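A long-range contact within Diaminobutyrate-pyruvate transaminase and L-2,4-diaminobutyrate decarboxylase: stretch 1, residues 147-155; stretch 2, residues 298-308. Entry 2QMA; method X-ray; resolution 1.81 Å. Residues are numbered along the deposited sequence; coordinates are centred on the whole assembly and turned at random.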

# COMPACT_ATOMS: atom_id res chain seq x y z
N ASN A 147 -11.54 15.09 -5.70
CA ASN A 147 -12.11 16.39 -6.05
C ASN A 147 -12.55 17.16 -4.81
O ASN A 147 -12.30 18.37 -4.69
CB ASN A 147 -13.32 16.23 -7.00
CG ASN A 147 -12.92 15.75 -8.39
OD1 ASN A 147 -13.79 15.34 -9.15
ND2 ASN A 147 -11.63 15.81 -8.74
N TRP A 148 -13.18 16.44 -3.89
CA TRP A 148 -13.64 17.02 -2.62
C TRP A 148 -12.42 17.56 -1.84
O TRP A 148 -12.44 18.67 -1.32
CB TRP A 148 -14.40 15.93 -1.81
CG TRP A 148 -14.95 16.35 -0.48
CD1 TRP A 148 -16.08 17.07 -0.26
CD2 TRP A 148 -14.37 16.09 0.81
NE1 TRP A 148 -16.24 17.28 1.08
CE2 TRP A 148 -15.21 16.71 1.77
CE3 TRP A 148 -13.19 15.44 1.24
CZ2 TRP A 148 -14.95 16.64 3.15
CZ3 TRP A 148 -12.90 15.39 2.60
CH2 TRP A 148 -13.79 15.98 3.55
N LEU A 149 -11.37 16.76 -1.77
CA LEU A 149 -10.17 17.14 -1.02
C LEU A 149 -9.57 18.42 -1.60
O LEU A 149 -9.19 19.33 -0.88
CB LEU A 149 -9.12 16.02 -1.13
CG LEU A 149 -9.40 14.79 -0.27
CD1 LEU A 149 -8.39 13.67 -0.63
CD2 LEU A 149 -9.34 15.22 1.23
N CYS A 150 -9.48 18.46 -2.92
CA CYS A 150 -8.93 19.64 -3.61
C CYS A 150 -9.71 20.91 -3.23
O CYS A 150 -9.11 21.95 -2.99
CB CYS A 150 -8.93 19.40 -5.12
SG CYS A 150 -7.62 18.21 -5.62
N ASP A 151 -11.04 20.80 -3.13
CA ASP A 151 -11.89 21.88 -2.58
C ASP A 151 -11.54 22.32 -1.15
O ASP A 151 -11.37 23.54 -0.85
CB ASP A 151 -13.37 21.50 -2.75
CG ASP A 151 -14.21 21.51 -1.42
OD1 ASP A 151 -14.62 20.37 -1.03
OD2 ASP A 151 -14.50 22.64 -0.84
N LYS A 152 -11.38 21.33 -0.29
CA LYS A 152 -11.16 21.55 1.12
C LYS A 152 -9.86 22.31 1.34
O LYS A 152 -9.79 23.16 2.23
CB LYS A 152 -11.19 20.24 1.90
CG LYS A 152 -12.59 19.63 2.05
CD LYS A 152 -13.54 20.66 2.73
CE LYS A 152 -14.94 20.14 2.88
NZ LYS A 152 -15.87 21.16 3.48
N TYR A 153 -8.86 22.04 0.49
CA TYR A 153 -7.55 22.71 0.59
C TYR A 153 -7.49 23.98 -0.28
O TYR A 153 -6.42 24.61 -0.38
CB TYR A 153 -6.38 21.73 0.27
CG TYR A 153 -6.16 20.74 1.39
CD1 TYR A 153 -5.43 21.08 2.53
CD2 TYR A 153 -6.71 19.46 1.34
CE1 TYR A 153 -5.27 20.18 3.57
CE2 TYR A 153 -6.56 18.55 2.39
CZ TYR A 153 -5.85 18.92 3.50
OH TYR A 153 -5.69 18.02 4.55
N ASP A 154 -8.61 24.33 -0.91
CA ASP A 154 -8.74 25.60 -1.68
C ASP A 154 -7.77 25.69 -2.87
O ASP A 154 -7.25 26.75 -3.20
CB ASP A 154 -8.58 26.81 -0.73
CG ASP A 154 -9.68 26.90 0.29
OD1 ASP A 154 -10.86 26.83 -0.13
OD2 ASP A 154 -9.40 27.02 1.51
N LEU A 155 -7.51 24.55 -3.52
CA LEU A 155 -6.58 24.49 -4.63
C LEU A 155 -7.21 25.04 -5.92
O LEU A 155 -8.43 25.20 -5.98
CB LEU A 155 -6.09 23.04 -4.85
CG LEU A 155 -5.49 22.30 -3.63
CD1 LEU A 155 -5.12 20.86 -4.00
CD2 LEU A 155 -4.27 23.02 -3.05
N GLY A 298 -0.76 17.36 10.47
CA GLY A 298 -1.62 18.51 10.70
C GLY A 298 -2.49 18.94 9.53
O GLY A 298 -3.26 19.91 9.63
N GLY A 299 -2.40 18.21 8.42
CA GLY A 299 -3.27 18.46 7.27
C GLY A 299 -4.73 18.39 7.69
O GLY A 299 -5.54 19.13 7.14
N ALA A 300 -5.04 17.55 8.68
CA ALA A 300 -6.44 17.39 9.18
C ALA A 300 -7.04 18.69 9.71
O ALA A 300 -8.28 18.87 9.69
CB ALA A 300 -6.53 16.25 10.25
N LEU A 301 -6.20 19.61 10.15
CA LEU A 301 -6.70 20.87 10.71
C LEU A 301 -7.44 21.75 9.68
O LEU A 301 -8.10 22.73 10.03
CB LEU A 301 -5.56 21.66 11.32
CG LEU A 301 -4.90 21.04 12.54
CD1 LEU A 301 -3.89 22.09 13.07
CD2 LEU A 301 -5.94 20.61 13.66
N ILE A 302 -7.30 21.41 8.40
CA ILE A 302 -8.08 22.05 7.34
C ILE A 302 -9.60 22.03 7.65
O ILE A 302 -10.34 22.94 7.23
CB ILE A 302 -7.79 21.43 5.95
CG1 ILE A 302 -8.04 22.46 4.84
CG2 ILE A 302 -8.55 20.08 5.76
CD1 ILE A 302 -6.94 23.51 4.75
N LEU A 303 -10.04 21.03 8.42
CA LEU A 303 -11.47 20.87 8.75
C LEU A 303 -11.89 21.53 10.06
O LEU A 303 -13.11 21.57 10.38
CB LEU A 303 -11.87 19.39 8.83
CG LEU A 303 -11.68 18.53 7.59
CD1 LEU A 303 -12.12 17.06 7.86
CD2 LEU A 303 -12.37 19.15 6.35
N SER A 304 -10.91 22.05 10.79
CA SER A 304 -11.13 22.58 12.13
C SER A 304 -11.19 24.11 12.18
O SER A 304 -11.01 24.80 11.15
CB SER A 304 -9.97 22.15 13.04
OG SER A 304 -8.85 23.02 12.79
N SER A 305 -11.36 24.61 13.39
CA SER A 305 -11.37 26.07 13.67
C SER A 305 -9.98 26.68 13.53
O SER A 305 -9.83 27.91 13.64
CB SER A 305 -11.86 26.35 15.10
OG SER A 305 -13.24 26.08 15.14
N HIS A 306 -8.99 25.82 13.29
CA HIS A 306 -7.58 26.24 13.27
C HIS A 306 -7.00 26.14 11.86
O HIS A 306 -5.77 26.18 11.68
CB HIS A 306 -6.78 25.39 14.23
CG HIS A 306 -7.27 25.47 15.64
ND1 HIS A 306 -6.80 26.41 16.54
CD2 HIS A 306 -8.22 24.76 16.29
CE1 HIS A 306 -7.42 26.25 17.70
NE2 HIS A 306 -8.30 25.26 17.57
N LYS A 307 -7.90 26.03 10.88
CA LYS A 307 -7.55 26.05 9.46
C LYS A 307 -6.54 27.16 9.12
O LYS A 307 -5.60 26.94 8.32
CB LYS A 307 -8.81 26.18 8.61
CG LYS A 307 -8.60 26.02 7.10
CD LYS A 307 -9.81 26.49 6.28
CE LYS A 307 -9.41 26.57 4.80
NZ LYS A 307 -10.60 26.73 3.92
N SER A 308 -6.72 28.34 9.71
CA SER A 308 -5.79 29.48 9.51
C SER A 308 -4.30 29.16 9.71
O SER A 308 -3.45 29.76 9.09
CB SER A 308 -6.18 30.66 10.41
OG SER A 308 -6.09 30.29 11.78
O HOH W 1 -11.74 24.22 3.47

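Stretch 1 is the C-terminal end of a helix that runs through K152 and then stops. The i to i-4 bonds persist up to Y153 N to L149 O (3.1 Å), after which the pattern changes: D154 adopts a positive phi (62/36), D154 N bonds D151 O at 2.9 Å and L155 N reaches back to C150 O at 3.1 Å. This pair of bonds with a left-handed residue defines a Schellman motif. Stretch 2 is more tightly wound. From G299 to L303 it is a 3-10 segment, as its i to i-3 bonds attest, among them I302 N to G299 O (3.1 Å) and L303 N to A300 O (3.1 Å). A type I turn from S304 to K307 follows; its closing bond, K307 N to S304 O, is long at 3.4 Å and weak. The S304 hydroxyl helps hold this bend, donating from OG to L301 O (2.9 Å) and accepting from H306 N at OG (2.8 Å).

The nearest CA atoms across the stretches are those of Y153 and I302, 6.8 Å apart. I302 directs its CA-to-CB bond toward the helix end, and its CG1 packs 3.2 Å from K152 O. The same CG1 sits 4.1 Å from the centroid of the Y153 ring, 27° off the ring normal, which places it over one face as a CH-pi contact; I302 CD1 adds an apolar approach of 3.6 Å to Y153 CD1.

Although the CA-to-CB bond of Y153 points away from stretch 2, the side chain, with chi1 at m, brings its hydroxyl back to the start of the 3-10 segment. There Y153 OH donates a weak hydrogen bond to G299 O at 2.8 Å, near the plane of the ring. The absence of a side chain at G299 matters here, since an ideal CB would lie only 3.2 Å from Y153 OH.

L303 supplies a second apolar patch: its CD2 is 4.1 Å from K152 CD and 4.5 Å from W148 CH2, approaching the indole obliquely.

At the other end of the contact, K307 is extended, all four chi angles being t, and its NZ donates to D154 OD2 at 2.7 Å in a salt bridge. K307 NZ is 4.0 Å from K152 O, too far for a direct bond, but water 1 spans the gap, donating to K152 O at 2.5 Å and accepting from K307 NZ at 2.8 Å. The lysine thus engages the helix terminus both directly and through solvent.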